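Local coordinates for mandelate racemase / muconate lactonizing enzyme, C-terminal domain protein (Pseudovibrio sp. JE062, PDB 4JHM) that belongs to the enolase superfamily and combines an N-terminal mandelate racemase / muconate lactonizing enzyme-type domain with a TIM-barrel-like C-terminal domain, at residues A[110-115]-A[277-282]; A[170-175]-A[206-211]; A[178-183]-A[210-215]. All blocks are in the same frame, centred on the assembly; numbering follows the deposited sequence.

Interaction 1 (A[110-115]-A[277-282])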
ATOM      1  N   ALA A 110       5.101 -37.300  21.596  1.00 77.68           N
ATOM      2  CA  ALA A 110       5.579 -38.540  22.193  1.00 78.05           C
ATOM      3  C   ALA A 110       6.991 -38.892  21.722  1.00 81.32           C
ATOM      4  O   ALA A 110       7.736 -39.576  22.425  1.00 86.02           O
ATOM      5  CB  ALA A 110       4.619 -39.674  21.876  1.00 77.38           C
ATOM      6  N   ALA A 111       7.358 -38.432  20.530  1.00 81.23           N
ATOM      7  CA  ALA A 111       8.700 -38.673  20.013  1.00 82.47           C
ATOM      8  C   ALA A 111       9.707 -37.808  20.757  1.00 82.53           C
ATOM      9  O   ALA A 111      10.793 -38.269  21.102  1.00 80.83           O
ATOM     10  CB  ALA A 111       8.760 -38.394  18.523  1.00 80.03           C
ATOM     11  N   TRP A 112       9.339 -36.553  21.003  1.00 82.73           N
ATOM     12  CA  TRP A 112      10.198 -35.647  21.763  1.00 83.83           C
ATOM     13  C   TRP A 112      10.401 -36.160  23.192  1.00 83.37           C
ATOM     14  O   TRP A 112      11.486 -36.024  23.753  1.00 83.69           O
ATOM     15  CB  TRP A 112       9.620 -34.228  21.781  1.00 79.50           C
ATOM     16  CG  TRP A 112       9.980 -33.408  20.574  1.00 78.84           C
ATOM     17  CD1 TRP A 112       9.188 -33.150  19.497  1.00 79.07           C
ATOM     18  CD2 TRP A 112      11.224 -32.736  20.326  1.00 79.29           C
ATOM     19  NE1 TRP A 112       9.856 -32.363  18.595  1.00 80.33           N
ATOM     20  CE2 TRP A 112      11.108 -32.095  19.078  1.00 78.33           C
ATOM     21  CE3 TRP A 112      12.424 -32.616  21.036  1.00 81.12           C
ATOM     22  CZ2 TRP A 112      12.145 -31.345  18.523  1.00 80.08           C
ATOM     23  CZ3 TRP A 112      13.454 -31.873  20.486  1.00 78.69           C
ATOM     24  CH2 TRP A 112      13.308 -31.247  19.241  1.00 82.46           C
ATOM     25  N   ASP A 113       9.356 -36.751  23.767  1.00 79.26           N
ATOM     26  CA  ASP A 113       9.427 -37.307  25.118  1.00 84.47           C
ATOM     27  C   ASP A 113      10.479 -38.418  25.200  1.00 84.10           C
ATOM     28  O   ASP A 113      11.260 -38.483  26.153  1.00 77.93           O
ATOM     29  CB  ASP A 113       8.051 -37.846  25.540  1.00 84.59           C
ATOM     30  CG  ASP A 113       8.017 -38.327  26.987  1.00 86.30           C
ATOM     31  OD1 ASP A 113       8.778 -37.800  27.830  1.00 89.68           O
ATOM     32  OD2 ASP A 113       7.213 -39.232  27.284  1.00 85.76           O
ATOM     33  N   ILE A 114      10.483 -39.289  24.193  1.00 82.35           N
ATOM     34  CA  ILE A 114      11.445 -40.379  24.094  1.00 79.51           C
ATOM     35  C   ILE A 114      12.857 -39.838  23.917  1.00 85.32           C
ATOM     36  O   ILE A 114      13.799 -40.321  24.553  1.00 97.01           O
ATOM     37  CB  ILE A 114      11.092 -41.310  22.919  1.00 77.12           C
ATOM     38  CG1 ILE A 114      10.005 -42.296  23.341  1.00 77.24           C
ATOM     39  CG2 ILE A 114      12.316 -42.066  22.430  1.00 78.89           C
ATOM     40  CD1 ILE A 114       9.361 -43.032  22.185  1.00 77.05           C
ATOM     41  N   LYS A 115      12.999 -38.832  23.058  1.00 84.54           N
ATOM     42  CA  LYS A 115      14.295 -38.209  22.799  1.00 86.26           C
ATOM     43  C   LYS A 115      14.851 -37.555  24.060  1.00 85.96           C
ATOM     44  O   LYS A 115      16.058 -37.553  24.280  1.00 92.14           O
ATOM     45  CB  LYS A 115      14.165 -37.165  21.688  1.00 90.32           C
ATOM     46  CG  LYS A 115      15.449 -36.411  21.376  1.00 93.46           C
ATOM     47  CD  LYS A 115      15.181 -35.172  20.531  1.00 93.26           C
ATOM     48  CE  LYS A 115      14.746 -35.527  19.118  1.00 92.98           C
ATOM     49  NZ  LYS A 115      14.581 -34.317  18.263  1.00 92.18           N
ATOM     50  N   GLY A 277       0.399 -29.279  15.814  1.00 68.90           N
ATOM     51  CA  GLY A 277       1.287 -30.280  15.230  1.00 70.16           C
ATOM     52  C   GLY A 277       2.394 -30.765  16.149  1.00 68.34           C
ATOM     53  O   GLY A 277       3.339 -31.411  15.697  1.00 62.70           O
ATOM     54  N   GLY A 278       2.284 -30.448  17.437  1.00 69.08           N
ATOM     55  CA  GLY A 278       3.233 -30.932  18.432  1.00 70.52           C
ATOM     56  C   GLY A 278       4.376 -29.978  18.732  1.00 70.27           C
ATOM     57  O   GLY A 278       4.430 -28.862  18.218  1.00 71.78           O
ATOM     58  N   ILE A 279       5.292 -30.443  19.577  1.00 70.68           N
ATOM     59  CA  ILE A 279       6.466 -29.683  19.990  1.00 65.72           C
ATOM     60  C   ILE A 279       7.208 -29.118  18.785  1.00 65.63           C
ATOM     61  O   ILE A 279       7.563 -27.941  18.751  1.00 66.24           O
ATOM     62  CB  ILE A 279       7.438 -30.587  20.779  1.00 67.16           C
ATOM     63  CG1 ILE A 279       6.745 -31.205  21.998  1.00 69.76           C
ATOM     64  CG2 ILE A 279       8.666 -29.809  21.223  1.00 69.95           C
ATOM     65  CD1 ILE A 279       6.441 -30.224  23.112  1.00 69.00           C
ATOM     66  N   THR A 280       7.446 -29.976  17.800  1.00 67.27           N
ATOM     67  CA  THR A 280       8.152 -29.602  16.583  1.00 67.35           C
ATOM     68  C   THR A 280       7.686 -28.269  16.001  1.00 71.17           C
ATOM     69  O   THR A 280       8.497 -27.475  15.530  1.00 82.50           O
ATOM     70  CB  THR A 280       7.956 -30.684  15.510  1.00 68.36           C
ATOM     71  OG1 THR A 280       8.777 -31.821  15.820  1.00 69.63           O
ATOM     72  CG2 THR A 280       8.303 -30.155  14.121  1.00 64.65           C
ATOM     73  N   GLN A 281       6.380 -28.029  16.030  1.00 65.01           N
ATOM     74  CA  GLN A 281       5.809 -26.864  15.374  1.00 61.73           C
ATOM     75  C   GLN A 281       5.668 -25.686  16.325  1.00 65.47           C
ATOM     76  O   GLN A 281       5.965 -24.549  15.956  1.00 68.61           O
ATOM     77  CB  GLN A 281       4.446 -27.215  14.777  1.00 60.46           C
ATOM     78  CG  GLN A 281       4.506 -28.306  13.716  1.00 60.92           C
ATOM     79  CD  GLN A 281       5.232 -27.858  12.465  1.00 60.36           C
ATOM     80  OE1 GLN A 281       6.368 -28.250  12.219  1.00 64.67           O
ATOM     81  NE2 GLN A 281       4.584 -27.012  11.677  1.00 62.79           N
ATOM     82  N   LEU A 282       5.199 -25.942  17.541  1.00 68.21           N
ATOM     83  CA  LEU A 282       5.049 -24.869  18.511  1.00 67.32           C
ATOM     84  C   LEU A 282       6.377 -24.159  18.583  1.00 68.85           C
ATOM     85  O   LEU A 282       6.469 -22.951  18.371  1.00 67.35           O
ATOM     86  CB  LEU A 282       4.682 -25.406  19.893  1.00 69.53           C
ATOM     87  CG  LEU A 282       4.524 -24.324  20.968  1.00 71.97           C
ATOM     88  CD1 LEU A 282       3.348 -23.412  20.646  1.00 72.74           C
ATOM     89  CD2 LEU A 282       4.342 -24.948  22.342  1.00 73.57           C
TER
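Trp112 reaches from helix 100-119 to the first turn of helix 279-291, where it meets Ile279 with a ring face and Thr280 with a ring edge. Its CG lies beside the backbone N (chi1 -84°), and this turns the indole out toward segment 277-282. The sec-butyl group of Ile279 crosses the indole at a slant. Its CG2 sits over the five-membered ring, 3.7 Å from the centroid and only 5° off the normal, a CH-pi contact. Ile279 CB comes to 3.4 Å from Trp112 CD1. The other face of the indole carries the amine of Lys115, offset toward the rim. This amine is hydrogen-bonded to Thr85 and to the carbonyls of Met125 and Gly128 of a second subunit.

Thr280 approaches at about a right angle to the tryptophan. Trp112 NE1 donates to Thr280 OG1 at 3.0 Å, nearly straight at 167° and close to the ring plane. The same hydroxyl is hydrogen-bonded to Asp108, on the helix that carries Trp112. Gly278 is the N-cap residue, and its carbonyl O accepts from the backbone N of Gln281 and of Leu282.

The touching residues are all buried. One N-H bond at the edge and one aliphatic group over a face together fix the rotation of the indole. The hydroxyl gives the buried N-H a partner and passes the polar link on to Asp108.

Interaction 2 (A[170-175]-A[206-211])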
ATOM      1  N   CYS A 170     -19.497 -14.407  27.590  1.00 80.31           N
ATOM      2  CA  CYS A 170     -19.320 -14.169  26.163  1.00 77.64           C
ATOM      3  C   CYS A 170     -20.558 -13.488  25.584  1.00 74.77           C
ATOM      4  O   CYS A 170     -20.907 -13.677  24.419  1.00 69.60           O
ATOM      5  CB  CYS A 170     -19.016 -15.476  25.435  1.00 82.04           C
ATOM      6  SG  CYS A 170     -17.523 -16.275  26.059  1.00 77.84           S
ATOM      7  N   VAL A 171     -21.206 -12.694  26.432  1.00 75.82           N
ATOM      8  CA  VAL A 171     -22.325 -11.850  26.050  1.00 73.65           C
ATOM      9  C   VAL A 171     -22.030 -10.447  26.592  1.00 75.05           C
ATOM     10  O   VAL A 171     -22.258 -10.156  27.767  1.00 75.25           O
ATOM     11  CB  VAL A 171     -23.652 -12.391  26.626  1.00 75.08           C
ATOM     12  CG1 VAL A 171     -24.787 -11.401  26.410  1.00 72.95           C
ATOM     13  CG2 VAL A 171     -23.986 -13.741  26.005  1.00 71.64           C
ATOM     14  N   TYR A 172     -21.491  -9.592  25.731  1.00 74.34           N
ATOM     15  CA  TYR A 172     -21.087  -8.241  26.109  1.00 71.19           C
ATOM     16  C   TYR A 172     -21.831  -7.689  27.332  1.00 75.72           C
ATOM     17  O   TYR A 172     -21.206  -7.244  28.289  1.00 79.66           O
ATOM     18  CB  TYR A 172     -21.267  -7.293  24.918  1.00 71.77           C
ATOM     19  CG  TYR A 172     -20.817  -5.882  25.199  1.00 69.52           C
ATOM     20  CD1 TYR A 172     -19.502  -5.611  25.544  1.00 67.54           C
ATOM     21  CD2 TYR A 172     -21.701  -4.821  25.113  1.00 70.47           C
ATOM     22  CE1 TYR A 172     -19.084  -4.321  25.805  1.00 71.39           C
ATOM     23  CE2 TYR A 172     -21.293  -3.527  25.377  1.00 72.11           C
ATOM     24  CZ  TYR A 172     -19.984  -3.284  25.723  1.00 73.70           C
ATOM     25  OH  TYR A 172     -19.574  -2.001  25.989  1.00 79.77           O
ATOM     26  N   ASP A 173     -23.158  -7.719  27.304  1.00 81.25           N
ATOM     27  CA  ASP A 173     -23.958  -7.114  28.375  1.00 88.42           C
ATOM     28  C   ASP A 173     -23.676  -7.711  29.752  1.00 83.36           C
ATOM     29  O   ASP A 173     -23.403  -6.978  30.704  1.00 79.96           O
ATOM     30  CB  ASP A 173     -25.443  -7.229  28.050  1.00 95.85           C
ATOM     31  CG  ASP A 173     -25.802  -6.528  26.762  1.00104.57           C
ATOM     32  OD1 ASP A 173     -25.636  -5.289  26.693  1.00102.26           O
ATOM     33  OD2 ASP A 173     -26.236  -7.220  25.814  1.00110.02           O
ATOM     34  N   LYS A 174     -23.742  -9.035  29.856  1.00 79.85           N
ATOM     35  CA  LYS A 174     -23.443  -9.721  31.115  1.00 81.07           C
ATOM     36  C   LYS A 174     -21.956  -9.612  31.468  1.00 79.17           C
ATOM     37  O   LYS A 174     -21.594  -9.418  32.629  1.00 81.57           O
ATOM     38  CB  LYS A 174     -23.873 -11.186  31.037  1.00 82.08           C
ATOM     39  CG  LYS A 174     -25.376 -11.367  30.870  1.00 84.90           C
ATOM     40  CD  LYS A 174     -25.752 -12.799  30.525  1.00 83.19           C
ATOM     41  CE  LYS A 174     -25.649 -13.711  31.737  1.00 86.95           C
ATOM     42  NZ  LYS A 174     -26.014 -15.117  31.404  1.00 90.91           N
ATOM     43  N   ASP A 175     -21.099  -9.718  30.460  1.00 74.51           N
ATOM     44  CA  ASP A 175     -19.662  -9.581  30.665  1.00 72.38           C
ATOM     45  C   ASP A 175     -19.285  -8.203  31.202  1.00 74.43           C
ATOM     46  O   ASP A 175     -18.295  -8.059  31.915  1.00 72.17           O
ATOM     47  CB  ASP A 175     -18.918  -9.840  29.363  1.00 70.21           C
ATOM     48  CG  ASP A 175     -19.004 -11.285  28.920  1.00 71.76           C
ATOM     49  OD1 ASP A 175     -19.503 -12.123  29.698  1.00 82.09           O
ATOM     50  OD2 ASP A 175     -18.569 -11.585  27.794  1.00 66.48           O
ATOM     51  N   ALA A 206     -16.496  -5.669  20.632  1.00 66.37           N
ATOM     52  CA  ALA A 206     -15.095  -5.974  20.848  1.00 63.87           C
ATOM     53  C   ALA A 206     -14.330  -4.691  21.100  1.00 61.58           C
ATOM     54  O   ALA A 206     -13.560  -4.598  22.048  1.00 61.41           O
ATOM     55  CB  ALA A 206     -14.523  -6.701  19.645  1.00 69.52           C
HETATM   56  N   MSE A 207     -14.556  -3.697  20.251  1.00 62.99           N
HETATM   57  CA  MSE A 207     -13.866  -2.417  20.381  1.00 63.12           C
HETATM   58  C   MSE A 207     -14.263  -1.718  21.650  1.00 59.49           C
HETATM   59  O   MSE A 207     -13.447  -1.069  22.284  1.00 62.74           O
HETATM   60  CB  MSE A 207     -14.169  -1.529  19.181  1.00 65.07           C
HETATM   61  CG  MSE A 207     -13.440  -0.190  19.294  1.00 70.48           C
HETATM   62 SE   MSE A 207     -11.486  -0.420  19.152  1.00 75.03          SE
HETATM   63  CE  MSE A 207     -11.394  -0.605  17.197  1.00 67.50           C
ATOM     64  N   LYS A 208     -15.520  -1.841  22.043  1.00 61.41           N
ATOM     65  CA  LYS A 208     -15.987  -1.171  23.242  1.00 62.96           C
ATOM     66  C   LYS A 208     -15.283  -1.733  24.481  1.00 65.03           C
ATOM     67  O   LYS A 208     -14.823  -0.985  25.346  1.00 61.74           O
ATOM     68  CB  LYS A 208     -17.500  -1.329  23.373  1.00 67.27           C
ATOM     69  CG  LYS A 208     -18.194  -0.118  23.966  1.00 72.97           C
ATOM     70  CD  LYS A 208     -18.788   0.774  22.890  1.00 77.63           C
ATOM     71  CE  LYS A 208     -20.111   0.224  22.383  1.00 81.79           C
ATOM     72  NZ  LYS A 208     -20.897   1.257  21.647  1.00 86.02           N
HETATM   73  N   MSE A 209     -15.197  -3.058  24.554  1.00 68.93           N
HETATM   74  CA  MSE A 209     -14.591  -3.733  25.702  1.00 71.21           C
HETATM   75  C   MSE A 209     -13.117  -3.469  25.766  1.00 67.68           C
HETATM   76  O   MSE A 209     -12.554  -3.316  26.852  1.00 62.03           O
HETATM   77  CB  MSE A 209     -14.824  -5.236  25.587  1.00 72.55           C
HETATM   78  CG  MSE A 209     -14.068  -6.037  26.646  1.00 78.06           C
HETATM   79 SE   MSE A 209     -14.877  -5.854  28.442  1.00 85.77          SE
HETATM   80  CE  MSE A 209     -16.743  -6.316  28.016  1.00 76.16           C
ATOM     81  N   ALA A 210     -12.477  -3.419  24.601  1.00 67.39           N
ATOM     82  CA  ALA A 210     -11.028  -3.243  24.525  1.00 64.61           C
ATOM     83  C   ALA A 210     -10.627  -1.867  25.039  1.00 66.54           C
ATOM     84  O   ALA A 210      -9.705  -1.745  25.852  1.00 64.66           O
ATOM     85  CB  ALA A 210     -10.551  -3.437  23.098  1.00 60.81           C
ATOM     86  N   LYS A 211     -11.330  -0.841  24.565  1.00 64.00           N
ATOM     87  CA  LYS A 211     -11.125   0.522  25.033  1.00 63.04           C
ATOM     88  C   LYS A 211     -11.298   0.599  26.544  1.00 62.15           C
ATOM     89  O   LYS A 211     -10.546   1.284  27.229  1.00 67.01           O
ATOM     90  CB  LYS A 211     -12.100   1.485  24.353  1.00 62.72           C
ATOM     91  CG  LYS A 211     -11.759   1.802  22.908  1.00 62.49           C
ATOM     92  CD  LYS A 211     -12.393   3.117  22.483  1.00 71.73           C
ATOM     93  CE  LYS A 211     -12.310   3.342  20.976  1.00 76.57           C
ATOM     94  NZ  LYS A 211     -10.918   3.406  20.449  1.00 72.54           N
TER
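The backbones come closest at Tyr172 and Met209, with CA atoms 7.9 Å apart, where the beginning of helix 172-186 faces the middle of helix 203-215. Side chains fill the gap, and no hydrogen bond joins the two segments.

Tyr172 does most of the touching. Its CG is anti to the backbone N (chi1 -177°), which sends the ring across to the other helix. Met209, modelled as selenomethionine, is bent at chi2 and chi3. It slides past the tyrosine in the opposite direction and brings its methyl CE to 3.8 Å from Tyr172 CD1. The methyl approaches the ring obliquely. At the far end of the ring, Lys208 crosses at about a right angle. The aliphatic root of the lysine does the touching: Lys208 CB lies 3.9 Å from Tyr172 CZ, and CG lies beside the hydroxyl. The amine leads away from the contact and is hydrogen-bonded to Asn217 of a third subunit.

Asp175, which is buried, adds a looser touch, with its CB 4.4 Å from Met209 CE. Its carboxylate has other partners. OD2 is hydrogen-bonded to Tyr201, in the loop that leads into helix 203-215, and OD1 takes a weak bond from Cys170 N at 3.1 Å. Met209 also packs on Tyr201, Val176 and Val179, so its side chain is buried between the helices, while Lys208 is exposed to solvent.

The two helices follow the parallel strands 163-167 and 192-196, which pair directly with each other. Such successive beta-alpha units, with neighbouring helices packed side by side outside the strands, are the repeating pattern of a TIM barrel, the fold of the enolase C-terminal domain.

Interaction 3 (A[178-183]-A[210-215])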
ATOM      1  N   LEU A 178     -19.958  -8.096  34.884  1.00 84.17           N
ATOM      2  CA  LEU A 178     -18.895  -8.852  35.524  1.00 81.14           C
ATOM      3  C   LEU A 178     -17.631  -8.011  35.575  1.00 79.55           C
ATOM      4  O   LEU A 178     -17.149  -7.639  36.640  1.00 83.21           O
ATOM      5  CB  LEU A 178     -18.627 -10.133  34.737  1.00 77.51           C
ATOM      6  CG  LEU A 178     -17.329 -10.862  35.083  1.00 79.89           C
ATOM      7  CD1 LEU A 178     -17.455 -11.565  36.425  1.00 85.71           C
ATOM      8  CD2 LEU A 178     -16.980 -11.860  33.992  1.00 81.05           C
ATOM      9  N   VAL A 179     -17.108  -7.705  34.397  1.00 79.50           N
ATOM     10  CA  VAL A 179     -15.850  -6.985  34.262  1.00 77.77           C
ATOM     11  C   VAL A 179     -15.746  -5.744  35.155  1.00 74.62           C
ATOM     12  O   VAL A 179     -14.705  -5.506  35.758  1.00 75.55           O
ATOM     13  CB  VAL A 179     -15.614  -6.608  32.785  1.00 76.08           C
ATOM     14  CG1 VAL A 179     -14.854  -5.303  32.672  1.00 83.74           C
ATOM     15  CG2 VAL A 179     -14.871  -7.730  32.073  1.00 73.26           C
ATOM     16  N   GLU A 180     -16.815  -4.958  35.242  1.00 76.45           N
ATOM     17  CA  GLU A 180     -16.785  -3.702  35.995  1.00 78.22           C
ATOM     18  C   GLU A 180     -16.819  -3.928  37.511  1.00 83.31           C
ATOM     19  O   GLU A 180     -16.142  -3.225  38.270  1.00 82.93           O
ATOM     20  CB  GLU A 180     -17.941  -2.796  35.560  1.00 77.60           C
ATOM     21  CG  GLU A 180     -17.807  -2.292  34.131  1.00 82.26           C
ATOM     22  CD  GLU A 180     -18.832  -1.233  33.767  1.00 82.36           C
ATOM     23  OE1 GLU A 180     -20.014  -1.397  34.125  1.00 81.62           O
ATOM     24  OE2 GLU A 180     -18.455  -0.240  33.110  1.00 80.97           O
ATOM     25  N   ALA A 181     -17.605  -4.909  37.942  1.00 84.47           N
ATOM     26  CA  ALA A 181     -17.706  -5.254  39.358  1.00 87.61           C
ATOM     27  C   ALA A 181     -16.382  -5.793  39.895  1.00 87.05           C
ATOM     28  O   ALA A 181     -16.045  -5.579  41.060  1.00 90.64           O
ATOM     29  CB  ALA A 181     -18.813  -6.274  39.571  1.00 87.87           C
ATOM     30  N   VAL A 182     -15.640  -6.497  39.043  1.00 82.87           N
ATOM     31  CA  VAL A 182     -14.337  -7.034  39.421  1.00 81.83           C
ATOM     32  C   VAL A 182     -13.299  -5.927  39.549  1.00 80.14           C
ATOM     33  O   VAL A 182     -12.478  -5.945  40.462  1.00 82.24           O
ATOM     34  CB  VAL A 182     -13.831  -8.068  38.396  1.00 81.05           C
ATOM     35  CG1 VAL A 182     -12.325  -8.248  38.518  1.00 82.56           C
ATOM     36  CG2 VAL A 182     -14.543  -9.401  38.581  1.00 79.97           C
ATOM     37  N   GLU A 183     -13.329  -4.970  38.629  1.00 85.21           N
ATOM     38  CA  GLU A 183     -12.366  -3.869  38.643  1.00 91.35           C
ATOM     39  C   GLU A 183     -12.567  -3.006  39.877  1.00 92.51           C
ATOM     40  O   GLU A 183     -11.601  -2.523  40.465  1.00 97.06           O
ATOM     41  CB  GLU A 183     -12.492  -3.005  37.383  1.00 88.69           C
ATOM     42  CG  GLU A 183     -11.585  -1.779  37.373  1.00 90.21           C
ATOM     43  CD  GLU A 183     -10.108  -2.128  37.294  1.00 93.69           C
ATOM     44  OE1 GLU A 183      -9.782  -3.324  37.150  1.00 90.50           O
ATOM     45  OE2 GLU A 183      -9.268  -1.203  37.366  1.00 96.18           O
ATOM     46  N   ALA A 210     -12.477  -3.419  24.601  1.00 67.39           N
ATOM     47  CA  ALA A 210     -11.028  -3.243  24.525  1.00 64.61           C
ATOM     48  C   ALA A 210     -10.627  -1.867  25.039  1.00 66.54           C
ATOM     49  O   ALA A 210      -9.705  -1.745  25.852  1.00 64.66           O
ATOM     50  CB  ALA A 210     -10.551  -3.437  23.098  1.00 60.81           C
ATOM     51  N   LYS A 211     -11.330  -0.841  24.565  1.00 64.00           N
ATOM     52  CA  LYS A 211     -11.125   0.522  25.033  1.00 63.04           C
ATOM     53  C   LYS A 211     -11.298   0.599  26.544  1.00 62.15           C
ATOM     54  O   LYS A 211     -10.546   1.284  27.229  1.00 67.01           O
ATOM     55  CB  LYS A 211     -12.100   1.485  24.353  1.00 62.72           C
ATOM     56  CG  LYS A 211     -11.759   1.802  22.908  1.00 62.49           C
ATOM     57  CD  LYS A 211     -12.393   3.117  22.483  1.00 71.73           C
ATOM     58  CE  LYS A 211     -12.310   3.342  20.976  1.00 76.57           C
ATOM     59  NZ  LYS A 211     -10.918   3.406  20.449  1.00 72.54           N
ATOM     60  N   TRP A 212     -12.289  -0.111  27.066  1.00 63.09           N
ATOM     61  CA  TRP A 212     -12.506  -0.145  28.503  1.00 64.44           C
ATOM     62  C   TRP A 212     -11.382  -0.889  29.220  1.00 64.96           C
ATOM     63  O   TRP A 212     -10.866  -0.417  30.234  1.00 67.84           O
ATOM     64  CB  TRP A 212     -13.850  -0.790  28.823  1.00 65.47           C
ATOM     65  CG  TRP A 212     -14.161  -0.807  30.284  1.00 70.44           C
ATOM     66  CD1 TRP A 212     -14.961   0.065  30.964  1.00 71.44           C
ATOM     67  CD2 TRP A 212     -13.672  -1.743  31.254  1.00 70.99           C
ATOM     68  NE1 TRP A 212     -15.002  -0.273  32.295  1.00 76.04           N
ATOM     69  CE2 TRP A 212     -14.220  -1.379  32.497  1.00 71.90           C
ATOM     70  CE3 TRP A 212     -12.824  -2.855  31.188  1.00 66.07           C
ATOM     71  CZ2 TRP A 212     -13.947  -2.084  33.662  1.00 72.35           C
ATOM     72  CZ3 TRP A 212     -12.554  -3.552  32.345  1.00 64.68           C
ATOM     73  CH2 TRP A 212     -13.110  -3.164  33.567  1.00 71.57           C
HETATM   74  N   MSE A 213     -11.000  -2.050  28.695  1.00 63.54           N
HETATM   75  CA  MSE A 213      -9.931  -2.843  29.302  1.00 62.03           C
HETATM   76  C   MSE A 213      -8.655  -2.058  29.225  1.00 64.46           C
HETATM   77  O   MSE A 213      -7.800  -2.176  30.104  1.00 64.39           O
HETATM   78  CB  MSE A 213      -9.786  -4.193  28.599  1.00 59.71           C
HETATM   79  CG  MSE A 213     -10.887  -5.146  29.045  1.00 61.00           C
HETATM   80 SE   MSE A 213     -10.891  -6.795  27.973  1.00 66.98          SE
HETATM   81  CE  MSE A 213      -9.070  -7.428  28.372  1.00 64.85           C
ATOM     82  N   GLU A 214      -8.529  -1.245  28.175  1.00 63.20           N
ATOM     83  CA  GLU A 214      -7.349  -0.407  27.958  1.00 66.34           C
ATOM     84  C   GLU A 214      -7.235   0.705  29.003  1.00 65.33           C
ATOM     85  O   GLU A 214      -6.136   1.029  29.440  1.00 63.53           O
ATOM     86  CB  GLU A 214      -7.386   0.200  26.549  1.00 69.96           C
ATOM     87  CG  GLU A 214      -6.163   1.020  26.155  1.00 73.22           C
ATOM     88  CD  GLU A 214      -6.380   1.827  24.879  1.00 77.36           C
ATOM     89  OE1 GLU A 214      -7.494   2.373  24.699  1.00 81.16           O
ATOM     90  OE2 GLU A 214      -5.440   1.926  24.056  1.00 67.76           O
ATOM     91  N   ARG A 215      -8.366   1.287  29.396  1.00 69.25           N
ATOM     92  CA  ARG A 215      -8.374   2.354  30.402  1.00 75.48           C
ATOM     93  C   ARG A 215      -7.966   1.828  31.767  1.00 74.80           C
ATOM     94  O   ARG A 215      -7.302   2.521  32.533  1.00 74.47           O
ATOM     95  CB  ARG A 215      -9.763   2.993  30.531  1.00 84.63           C
ATOM     96  CG  ARG A 215     -10.085   4.012  29.456  1.00 90.29           C
ATOM     97  CD  ARG A 215     -11.178   4.980  29.884  1.00 89.79           C
ATOM     98  NE  ARG A 215     -11.234   6.125  28.976  1.00 90.59           N
ATOM     99  CZ  ARG A 215     -10.539   7.253  29.128  1.00 93.88           C
ATOM    100  NH1 ARG A 215     -10.658   8.231  28.236  1.00 93.45           N
ATOM    101  NH2 ARG A 215      -9.731   7.417  30.172  1.00 89.53           N
TER
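Val179 and Trp212 face each other between two helices that run almost parallel. The segment axes are 11.9 Å apart at closest approach, with 5° between their directions. Trp212 bridges this gap. With chi1 near 180° (-178°) the indole is carried away from its own backbone N and extends to segment 178-183.

The close side of the contact is apolar. Val179 comes from the opposite direction. The model puts its CG1 over the six-membered ring, but too close to be real, so the detail of this contact is doubtful. Glu183 meets the ring at its edge, with CB 3.9 Å from Trp212 CH2. Its carboxylate turns to another partner, Trp218, whose NE1 is hydrogen-bonded to Glu183 OE1. Trp218 also meets the Trp212 indole edge-to-face and packs on Val179. His216 lies against Trp212 as well.

The looser side belongs to Glu180, which is exposed. Its chain runs extended beyond CG and crosses the indole obliquely. Glu180 CG is 3.9 Å from Trp212 CZ2, so its aliphatic part does touch the ring. The carboxylate plane is turned 54° from the ring plane. Glu180 OE2 stays 3.5 Å from Trp212 NE1, and the pair makes no hydrogen bond.

Apolar packing of the indole on aliphatic groups holds the two segments together, with no hydrogen bond between them. The negative charge near the indole N-H may still be mildly favourable, while the firmer polar link, from Glu183 to Trp218, borders the packed side.

Overall arrangement
Interactions 2 and 3 are two places along one helix pair, 172-186 and 203-215. Their centres are 9 Å apart, they share Ala210 and Lys211, and they touch where Met209 SE packs on Val179 CG2. Both belong to the outer helices of the barrel domain. Interaction 1 lies across the chain's centre, 37 and 38 Å from them between centres. It joins helix 100-119, from the N-terminal-domain part of the sequence, to helix 279-291, from the barrel part. Both other contacts fall between its two segments in sequence. Interaction 1 thus ties these two parts together, while the other two join consecutive helices within the barrel part.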